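Local coordinates for mannosephosphate isomerase, putative (Archaeoglobus fulgidus, PDB 1ZX5), which probably interconverts D-mannose 6-phosphate and D-fructose 6-phosphate as a zinc-dependent isomerase of the type 1 family, at residues Glu63-Ser66 with Lys67-Glu71; Gly74-Ala77 with Glu78-Lys82. One frame throughout, in Å; residues are numbered along the deposited sequence.

Interaction 1. Residues Glu63-Ser66 with Lys67-Glu71; sequences ELFS and KHRDE
Arg69 lies alongside Phe65, its aliphatic stem passing over the ring. CB of Arg69 sits over the ring centre in a CH-pi contact, 4.2 Å from the Phe65 centroid and 12° off the ring normal. Beyond it the chain runs extended from CG to NE and brings NH1 within 3.6 Å of Phe65 CZ, where the guanidinium, at 89° to the ring, turns its edge to that carbon. NH1 is probably hydrogen-bonded to Phe80 O, and NE makes a long salt bridge to Asp70. With Phe83 meeting the Phe65 ring edge-to-face, an alanine in place of Phe65 would probably leave the Arg69 stem without its aromatic support and deprive Phe83 of its partner. Phe65 and Arg69 are an i to i+4 pair on helix 61-73, within the type I phosphomannose isomerase catalytic region, and two residues earlier Glu63 and Lys67 form another such pair. Both chains run extended side by side; in one of two modelled Glu63 conformers, with CG anti to the backbone N (chi1 -169°), Glu63 OE2 comes 3.4 Å from Lys67 NZ, a weak and tentative salt bridge. Glu63 O is gripped twice, by Lys67 N at 3.0 Å and by Ser66 OG at 3.1 Å, the hydroxyl arriving tilted from the carbonyl plane. The Leu64 side chain crosses His68 at roughly a right angle, CD1 touching imidazole CD2 at 3.7 Å.

Interaction 2. Residues Gly74-Ala77 with Glu78-Lys82; sequences GRAA and EKFSK
Phe80 brings the CD2-CE2 border of its ring up to the methyl of Ala76, CD2 coming within 3.9 Å of Ala76 CB. The two are brought together by a type I beta turn from Gly74 to Ala77, which follows helix 61-73, and by the coil that leads on towards strand 85-92. Ala77 N closes the turn on Gly74 O at 3.1 Å, and Gly74, with its positive phi of 62°, takes the chain out of the helix. Two residues on, a wider i to i+4 bond follows: Phe80 N donates to Ala76 O at 3.1 Å, reaching the oxygen from nearly straight ahead. Phe80 CG stands anti to the carbonyl carbon (chi1 -59°), which swings the ring back beside Ala76, and CG of Lys79 lies over the centre of one ring face, 3.9 Å above its plane. The extended Lys79 chain then carries its ammonium away to Lys299 O. Buried Ala76 also touches Val248, while Arg75 bonds to Gly246 through its guanidinium and to Gly247 through its backbone, tying the turn to the C-terminal part of the chain. Glu78 folds back over its own amide: CG stands between the backbone N and the carbonyl carbon (chi1 48°), and one water bridges the segments, weakly bonded to Arg75 O, accepting from Glu78 N at 3.2 Å and lying 2.9 Å from Glu78 OE2.

How the interactions relate
Both interactions lie near the surface on the same side of the chain's centre, in series along the chain: interaction 1 within helix 61-73, interaction 2 in the turn and coil after it. Their centres are 11 Å apart, and Arg69 joins them, its NH1 probably hydrogen-bonded to Phe80 O at 2.6 Å. Interaction 1 draws on helical i to i+4 spacing, pairing opposite charges and setting an arginine stem on an aromatic face. Interaction 2 has no salt bridge between its segments and relies on one backbone bond across them, a second within the turn, one methyl-to-ring contact and a water. Each has one buried residue among those that touch, Leu64 and Ala76 respectively.

Interaction 1. Residues Glu63-Ser66 with Lys67-Glu71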
loop_
_atom_site.group_PDB
_atom_site.type_symbol
_atom_site.label_atom_id
_atom_site.label_comp_id
_atom_site.label_asym_id
_atom_site.label_seq_id
_atom_site.Cartn_x
_atom_site.Cartn_y
_atom_site.Cartn_z
ATOM N N GLU A 63 -8.965 -18.146 -0.474
ATOM C CA GLU A 63 -8.828 -19.558 -0.797
ATOM C C GLU A 63 -7.368 -19.850 -1.142
ATOM O O GLU A 63 -6.751 -20.733 -0.541
ATOM C CB GLU A 63 -9.759 -19.959 -1.948
ATOM C CG GLU A 63 -9.876 -21.467 -2.169
ATOM C CD GLU A 63 -10.887 -21.837 -3.247
ATOM O OE1 GLU A 63 -12.047 -21.376 -3.174
ATOM O OE2 GLU A 63 -10.526 -22.604 -4.163
ATOM N N LEU A 64 -6.807 -19.079 -2.075
ATOM C CA LEU A 64 -5.412 -19.286 -2.493
ATOM C C LEU A 64 -4.457 -19.372 -1.289
ATOM O O LEU A 64 -3.632 -20.279 -1.210
ATOM C CB LEU A 64 -4.950 -18.201 -3.484
ATOM C CG LEU A 64 -3.518 -18.378 -4.016
ATOM C CD1 LEU A 64 -3.435 -19.502 -5.059
ATOM C CD2 LEU A 64 -2.970 -17.089 -4.577
ATOM N N PHE A 65 -4.600 -18.444 -0.349
ATOM C CA PHE A 65 -3.729 -18.404 0.812
ATOM C C PHE A 65 -3.946 -19.584 1.778
ATOM O O PHE A 65 -2.982 -20.142 2.296
ATOM C CB PHE A 65 -3.829 -17.055 1.539
ATOM C CG PHE A 65 -2.841 -16.899 2.661
ATOM C CD1 PHE A 65 -1.491 -16.687 2.394
ATOM C CD2 PHE A 65 -3.253 -16.983 3.983
ATOM C CE1 PHE A 65 -0.565 -16.547 3.432
ATOM C CE2 PHE A 65 -2.336 -16.847 5.030
ATOM C CZ PHE A 65 -0.989 -16.620 4.751
ATOM N N SER A 66 -5.193 -19.986 2.017
ATOM C CA SER A 66 -5.410 -21.135 2.901
ATOM C C SER A 66 -4.872 -22.450 2.298
ATOM O O SER A 66 -4.398 -23.312 3.032
ATOM C CB SER A 66 -6.878 -21.261 3.347
ATOM O OG SER A 66 -7.740 -21.489 2.248
ATOM N N LYS A 67 -4.910 -22.576 0.973
ATOM C CA LYS A 67 -4.411 -23.778 0.290
ATOM C C LYS A 67 -2.911 -23.779 -0.014
ATOM O O LYS A 67 -2.313 -24.848 -0.117
ATOM C CB LYS A 67 -5.175 -24.026 -1.010
ATOM C CG LYS A 67 -6.623 -24.396 -0.807
ATOM C CD LYS A 67 -7.334 -24.646 -2.129
ATOM C CE LYS A 67 -8.811 -24.972 -1.874
ATOM N NZ LYS A 67 -9.472 -25.602 -3.057
ATOM N N HIS A 68 -2.306 -22.598 -0.167
ATOM C CA HIS A 68 -0.941 -22.501 -0.711
ATOM C C HIS A 68 -0.027 -21.594 0.099
ATOM O O HIS A 68 1.002 -21.108 -0.384
ATOM C CB HIS A 68 -0.988 -22.063 -2.181
ATOM C CG HIS A 68 -1.735 -23.019 -3.057
ATOM N ND1 HIS A 68 -1.238 -24.261 -3.393
ATOM C CD2 HIS A 68 -2.954 -22.927 -3.643
ATOM C CE1 HIS A 68 -2.115 -24.887 -4.159
ATOM N NE2 HIS A 68 -3.163 -24.101 -4.326
ATOM N N ARG A 69 -0.412 -21.396 1.347
ATOM C CA ARG A 69 0.268 -20.502 2.261
ATOM C C ARG A 69 1.792 -20.678 2.349
ATOM O O ARG A 69 2.521 -19.698 2.216
ATOM C CB ARG A 69 -0.380 -20.665 3.624
ATOM C CG ARG A 69 0.429 -20.180 4.750
ATOM C CD ARG A 69 -0.050 -20.824 6.028
ATOM N NE ARG A 69 1.004 -20.731 7.021
ATOM C CZ ARG A 69 1.412 -19.589 7.551
ATOM N NH1 ARG A 69 0.840 -18.449 7.187
ATOM N NH2 ARG A 69 2.382 -19.587 8.450
ATOM N N ASP A 70 2.254 -21.912 2.574
ATOM C CA ASP A 70 3.691 -22.214 2.708
ATOM C C ASP A 70 4.462 -21.922 1.425
ATOM O O ASP A 70 5.512 -21.297 1.468
ATOM C CB ASP A 70 3.931 -23.678 3.127
ATOM C CG ASP A 70 3.410 -23.993 4.530
ATOM O OD1 ASP A 70 3.008 -23.063 5.270
ATOM O OD2 ASP A 70 3.404 -25.190 4.900
ATOM N N GLU A 71 3.927 -22.380 0.292
ATOM C CA GLU A 71 4.512 -22.094 -1.020
ATOM C C GLU A 71 4.519 -20.600 -1.361
ATOM O O GLU A 71 5.504 -20.094 -1.900
ATOM C CB GLU A 71 3.812 -22.875 -2.136
ATOM C CG GLU A 71 4.589 -22.819 -3.446
ATOM C CD GLU A 71 3.900 -23.509 -4.614
ATOM O OE1 GLU A 71 2.969 -24.318 -4.384
ATOM O OE2 GLU A 71 4.311 -23.245 -5.771
#

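Interaction 2. Residues Gly74-Ala77 with Glu78-Lys82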
loop_
_atom_site.group_PDB
_atom_site.type_symbol
_atom_site.label_atom_id
_atom_site.label_comp_id
_atom_site.label_asym_id
_atom_site.label_seq_id
_atom_site.Cartn_x
_atom_site.Cartn_y
_atom_site.Cartn_z
ATOM N N GLY A 74 7.019 -18.880 1.508
ATOM C CA GLY A 74 8.389 -19.372 1.482
ATOM C C GLY A 74 9.057 -19.232 2.830
ATOM O O GLY A 74 8.549 -19.744 3.832
ATOM N N ARG A 75 10.178 -18.513 2.860
ATOM C CA ARG A 75 10.948 -18.315 4.093
ATOM C C ARG A 75 10.207 -17.459 5.130
ATOM O O ARG A 75 10.579 -17.449 6.308
ATOM C CB ARG A 75 12.329 -17.727 3.791
ATOM C CG ARG A 75 13.220 -18.637 2.948
ATOM C CD ARG A 75 14.658 -18.117 2.820
ATOM N NE ARG A 75 14.711 -16.770 2.256
ATOM C CZ ARG A 75 15.027 -15.667 2.936
ATOM N NH1 ARG A 75 15.343 -15.734 4.228
ATOM N NH2 ARG A 75 15.030 -14.487 2.317
ATOM N N ALA A 76 9.150 -16.770 4.691
ATOM C CA ALA A 76 8.318 -15.937 5.565
ATOM C C ALA A 76 7.134 -16.704 6.169
ATOM O O ALA A 76 6.336 -16.123 6.902
ATOM C CB ALA A 76 7.818 -14.708 4.800
ATOM N N ALA A 77 7.029 -18.000 5.865
ATOM C CA ALA A 77 5.907 -18.823 6.323
ATOM C C ALA A 77 5.827 -18.946 7.844
ATOM O O ALA A 77 4.731 -18.903 8.401
ATOM C CB ALA A 77 5.929 -20.196 5.677
ATOM N N GLU A 78 6.972 -19.090 8.514
ATOM C CA GLU A 78 6.971 -19.169 9.977
ATOM C C GLU A 78 6.622 -17.827 10.629
ATOM O O GLU A 78 5.890 -17.788 11.626
ATOM C CB GLU A 78 8.272 -19.766 10.546
ATOM C CG GLU A 78 9.589 -19.188 9.995
ATOM C CD GLU A 78 10.756 -20.188 10.080
ATOM O OE1 GLU A 78 10.929 -20.834 11.153
ATOM O OE2 GLU A 78 11.501 -20.332 9.069
ATOM N N LYS A 79 7.105 -16.736 10.036
ATOM C CA LYS A 79 6.864 -15.394 10.570
ATOM C C LYS A 79 5.403 -14.945 10.498
ATOM O O LYS A 79 4.907 -14.302 11.419
ATOM C CB LYS A 79 7.770 -14.372 9.874
ATOM C CG LYS A 79 7.607 -12.937 10.374
ATOM C CD LYS A 79 8.720 -12.063 9.846
ATOM C CE LYS A 79 8.528 -10.634 10.297
ATOM N NZ LYS A 79 9.578 -9.748 9.724
ATOM N N PHE A 80 4.715 -15.272 9.409
ATOM C CA PHE A 80 3.346 -14.797 9.215
ATOM C C PHE A 80 2.360 -15.948 9.159
ATOM O O PHE A 80 2.502 -16.835 8.325
ATOM C CB PHE A 80 3.235 -13.993 7.914
ATOM C CG PHE A 80 4.140 -12.792 7.852
ATOM C CD1 PHE A 80 3.910 -11.680 8.663
ATOM C CD2 PHE A 80 5.210 -12.761 6.961
ATOM C CE1 PHE A 80 4.738 -10.565 8.587
ATOM C CE2 PHE A 80 6.042 -11.651 6.878
ATOM C CZ PHE A 80 5.810 -10.550 7.687
ATOM N N SER A 81 1.353 -15.926 10.026
ATOM C CA SER A 81 0.299 -16.941 9.986
ATOM C C SER A 81 -0.960 -16.448 9.266
ATOM O O SER A 81 -1.739 -17.263 8.749
ATOM C CB SER A 81 -0.034 -17.465 11.388
ATOM O OG SER A 81 -0.414 -16.406 12.245
ATOM N N LYS A 82 -1.178 -15.132 9.254
ATOM C CA LYS A 82 -2.231 -14.535 8.431
ATOM C C LYS A 82 -1.579 -13.814 7.263
ATOM O O LYS A 82 -0.395 -13.474 7.326
ATOM C CB LYS A 82 -3.075 -13.531 9.227
ATOM C CG LYS A 82 -3.614 -14.048 10.558
ATOM C CD LYS A 82 -4.532 -13.004 11.218
ATOM C CE LYS A 82 -4.823 -13.357 12.690
ATOM N NZ LYS A 82 -4.854 -14.844 12.892
HETATM O O HOH W 1 9.424 -20.525 7.073
#